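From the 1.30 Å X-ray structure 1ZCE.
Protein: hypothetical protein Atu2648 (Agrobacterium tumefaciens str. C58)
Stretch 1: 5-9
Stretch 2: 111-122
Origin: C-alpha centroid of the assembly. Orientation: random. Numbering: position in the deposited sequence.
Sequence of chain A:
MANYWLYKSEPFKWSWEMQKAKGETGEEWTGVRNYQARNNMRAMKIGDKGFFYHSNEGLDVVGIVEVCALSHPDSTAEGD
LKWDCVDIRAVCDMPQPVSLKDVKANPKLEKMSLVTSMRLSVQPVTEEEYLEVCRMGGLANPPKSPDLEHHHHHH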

# COMPACT_ATOMS: atom_id res chain seq x y z
N TRP A 5 -0.45 -6.06 -0.84
CA TRP A 5 -1.39 -4.95 -0.81
C TRP A 5 -0.88 -3.67 -1.45
O TRP A 5 0.27 -3.59 -1.89
CB TRP A 5 -1.73 -4.66 0.66
CG TRP A 5 -2.02 -5.89 1.46
CD1 TRP A 5 -1.14 -6.64 2.19
CD2 TRP A 5 -3.28 -6.54 1.57
NE1 TRP A 5 -1.79 -7.72 2.75
CE2 TRP A 5 -3.11 -7.68 2.38
CE3 TRP A 5 -4.56 -6.26 1.06
CZ2 TRP A 5 -4.16 -8.55 2.70
CZ3 TRP A 5 -5.60 -7.12 1.37
CH2 TRP A 5 -5.40 -8.25 2.18
N LEU A 6 -1.75 -2.67 -1.52
CA LEU A 6 -1.39 -1.36 -2.05
C LEU A 6 -2.10 -0.30 -1.21
O LEU A 6 -3.28 -0.43 -0.88
CB LEU A 6 -1.77 -1.21 -3.53
CG LEU A 6 -1.43 0.15 -4.18
CD1 LEU A 6 -1.06 -0.04 -5.65
CD2 LEU A 6 -2.60 1.11 -4.03
N TYR A 7 -1.34 0.74 -0.85
CA TYR A 7 -1.85 1.84 -0.03
C TYR A 7 -1.72 3.14 -0.81
O TYR A 7 -0.62 3.50 -1.24
CB TYR A 7 -1.05 1.97 1.27
CG TYR A 7 -0.82 0.68 2.01
CD1 TYR A 7 0.13 -0.24 1.56
CD2 TYR A 7 -1.57 0.35 3.14
CE1 TYR A 7 0.32 -1.45 2.21
CE2 TYR A 7 -1.39 -0.87 3.79
CZ TYR A 7 -0.44 -1.76 3.32
OH TYR A 7 -0.27 -2.99 3.93
N LYS A 8 -2.83 3.83 -1.00
CA LYS A 8 -2.80 5.11 -1.69
C LYS A 8 -2.52 6.21 -0.66
O LYS A 8 -3.09 6.21 0.44
CB LYS A 8 -4.14 5.40 -2.37
CG LYS A 8 -4.49 4.46 -3.51
CD LYS A 8 -5.71 4.99 -4.27
CE LYS A 8 -5.99 4.17 -5.51
NZ LYS A 8 -7.13 4.74 -6.29
N SER A 9 -1.65 7.14 -1.01
CA SER A 9 -1.32 8.24 -0.11
C SER A 9 -1.06 9.48 -0.97
O SER A 9 -0.30 9.43 -1.93
CB SER A 9 -0.07 7.90 0.70
OG SER A 9 0.15 8.83 1.75
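Stretch 2 111-122: KMSLVTSMRLSV

Stretch 2 begins in a loop, forms a short helix (113-116), returns to a loop and ends at Val122, a strand residue that pairs antiparallel with Tyr7 of the strand 5-9. Together the two stretches bury 435 Å², summed over both sides.

Lys111 opens the segment out of reach of the strand. Met112, a selenomethionine, follows at the N-cap position with phi/psi of -66/136°, an extended conformation that precedes the helical values of 113-116. Its CA-to-CB bond points sideways, but an all-t side chain carries CE to 4.1 Å from Leu6 CD1. Its carbonyl accepts the bond from Val115 N (N to Met112 O, 3.0 Å), which belongs to the first turn.

Within that turn Leu114 makes the contact with the strand, its chi angles of t and p bringing the side-chain end inward. Leu114 CD2 lies 4.1 Å from Leu6 CD1, so the same leucine methyl touches both Met112 and Leu114 in a small apolar cluster. Leu114 CD1 lies 4.1 Å from Lys8 CE, packing against the aliphatic part of the lysine. Val115 and Thr116 do not reach the strand.

Ser117 is the first residue to leave helical phi/psi (-93/132°), although its N still bonds to Ser113 O at 2.8 Å. A water lies between its carbonyl and the strand: it accepts from Lys8 NZ at 2.7 Å and lies 2.5 Å from Ser117 O and 2.7 Å from Leu114 O. The extended Lys8 side chain (m, t, t, t) places its ammonium group beside this loop. A second water accepts from Lys8 NZ at 2.7 Å and gives a weak bond to Met118 O at 3.2 Å. The side chains of Met118, also selenomethionine, and Arg119 start away from the strand.

At Leu120 the contact comes from the backbone, with its O 3.6 Å from Lys8 CE. Ser121 then supplies the direct hydrogen bond between the stretches: Lys8 N donates to Ser121 O at 2.9 Å, with a nearly linear N-H...O angle of 172°. A water reinforces the junction, donating to Lys8 O at 2.7 Å and to Ser121 O at 2.9 Å.

Val122 completes the approach as a non-hydrogen-bonded antiparallel partner of Tyr7, their CA atoms 4.7 Å apart. The close spacing is accompanied by a CA-H...O contact from Val122 CA to Leu6 O (3.3 Å, 142° at the hydrogen). Both side chains project to the same sheet face, where Val122 CG1 meets the tyrosine ring obliquely, 4.2 Å from Tyr7 CD2.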

# COMPACT_ATOMS: atom_id res chain seq x y z
N LYS A 111 -6.58 -6.63 -14.36
CA LYS A 111 -7.53 -6.91 -13.29
C LYS A 111 -7.07 -6.36 -11.95
O LYS A 111 -7.71 -6.60 -10.92
CB LYS A 111 -7.78 -8.42 -13.18
CG LYS A 111 -8.43 -9.03 -14.41
CD LYS A 111 -8.60 -10.54 -14.27
CE LYS A 111 -9.25 -11.15 -15.50
NZ LYS A 111 -10.64 -10.66 -15.71
N MSE A 112 -5.97 -5.61 -11.95
CA MSE A 112 -5.44 -5.06 -10.72
C MSE A 112 -6.41 -4.03 -10.14
O MSE A 112 -6.96 -3.20 -10.86
CB MSE A 112 -4.08 -4.41 -10.99
CG MSE A 112 -3.25 -4.14 -9.75
SE MSE A 112 -1.54 -3.39 -10.21
CE MSE A 112 -0.91 -3.01 -8.43
N SER A 113 -6.61 -4.09 -8.83
CA SER A 113 -7.52 -3.17 -8.16
C SER A 113 -7.17 -1.72 -8.45
O SER A 113 -8.05 -0.87 -8.59
CB SER A 113 -7.49 -3.41 -6.65
OG SER A 113 -8.46 -2.63 -5.98
N LEU A 114 -5.87 -1.43 -8.57
CA LEU A 114 -5.42 -0.08 -8.84
C LEU A 114 -6.06 0.52 -10.09
O LEU A 114 -6.29 1.73 -10.16
CB LEU A 114 -3.90 -0.05 -8.98
CG LEU A 114 -3.25 1.31 -9.27
CD1 LEU A 114 -3.51 2.28 -8.12
CD2 LEU A 114 -1.76 1.12 -9.47
N VAL A 115 -6.34 -0.32 -11.09
CA VAL A 115 -6.94 0.17 -12.32
C VAL A 115 -8.43 -0.12 -12.45
O VAL A 115 -9.09 0.41 -13.35
CB VAL A 115 -6.22 -0.42 -13.56
CG1 VAL A 115 -4.75 -0.00 -13.55
CG2 VAL A 115 -6.34 -1.93 -13.56
N THR A 116 -8.97 -0.96 -11.57
CA THR A 116 -10.39 -1.30 -11.63
C THR A 116 -11.22 -0.57 -10.58
O THR A 116 -12.38 -0.22 -10.83
CB THR A 116 -10.60 -2.82 -11.46
OG1 THR A 116 -10.16 -3.23 -10.17
CG2 THR A 116 -9.84 -3.58 -12.53
N SER A 117 -10.65 -0.36 -9.40
CA SER A 117 -11.35 0.33 -8.32
C SER A 117 -11.05 1.82 -8.35
O SER A 117 -9.90 2.23 -8.46
CB SER A 117 -10.92 -0.26 -6.97
OG SER A 117 -11.22 -1.64 -6.90
N MSE A 118 -12.09 2.64 -8.25
CA MSE A 118 -11.92 4.09 -8.28
C MSE A 118 -11.99 4.75 -6.91
O MSE A 118 -11.64 5.92 -6.77
CB MSE A 118 -12.98 4.72 -9.19
CG MSE A 118 -12.87 4.34 -10.66
SE MSE A 118 -11.19 4.87 -11.45
CE MSE A 118 -10.35 3.14 -11.56
N ARG A 119 -12.44 4.01 -5.90
CA ARG A 119 -12.59 4.58 -4.56
C ARG A 119 -11.95 3.80 -3.41
O ARG A 119 -12.18 4.11 -2.24
CB ARG A 119 -14.07 4.77 -4.25
CG ARG A 119 -14.76 5.81 -5.12
CD ARG A 119 -16.26 5.84 -4.86
NE ARG A 119 -16.58 5.67 -3.45
CZ ARG A 119 -16.98 4.52 -2.91
NH1 ARG A 119 -17.24 4.45 -1.61
NH2 ARG A 119 -17.12 3.45 -3.67
N LEU A 120 -11.16 2.79 -3.73
CA LEU A 120 -10.52 1.98 -2.70
C LEU A 120 -9.11 2.49 -2.41
O LEU A 120 -8.24 2.43 -3.28
CB LEU A 120 -10.48 0.53 -3.16
CG LEU A 120 -10.11 -0.47 -2.06
CD1 LEU A 120 -11.18 -0.44 -0.98
CD2 LEU A 120 -10.00 -1.86 -2.66
N SER A 121 -8.88 2.97 -1.19
CA SER A 121 -7.58 3.52 -0.81
C SER A 121 -6.57 2.48 -0.32
O SER A 121 -5.37 2.74 -0.29
CB SER A 121 -7.75 4.60 0.27
OG SER A 121 -8.13 4.03 1.51
N VAL A 122 -7.07 1.31 0.08
CA VAL A 122 -6.22 0.21 0.54
C VAL A 122 -6.74 -0.98 -0.25
O VAL A 122 -7.91 -1.38 -0.11
CB VAL A 122 -6.36 -0.02 2.05
CG1 VAL A 122 -5.42 -1.14 2.49
CG2 VAL A 122 -6.05 1.26 2.80
O HOH W 1 -4.71 4.56 1.87
O HOH W 2 -7.47 2.62 -7.90
O HOH W 3 -9.22 5.45 -4.69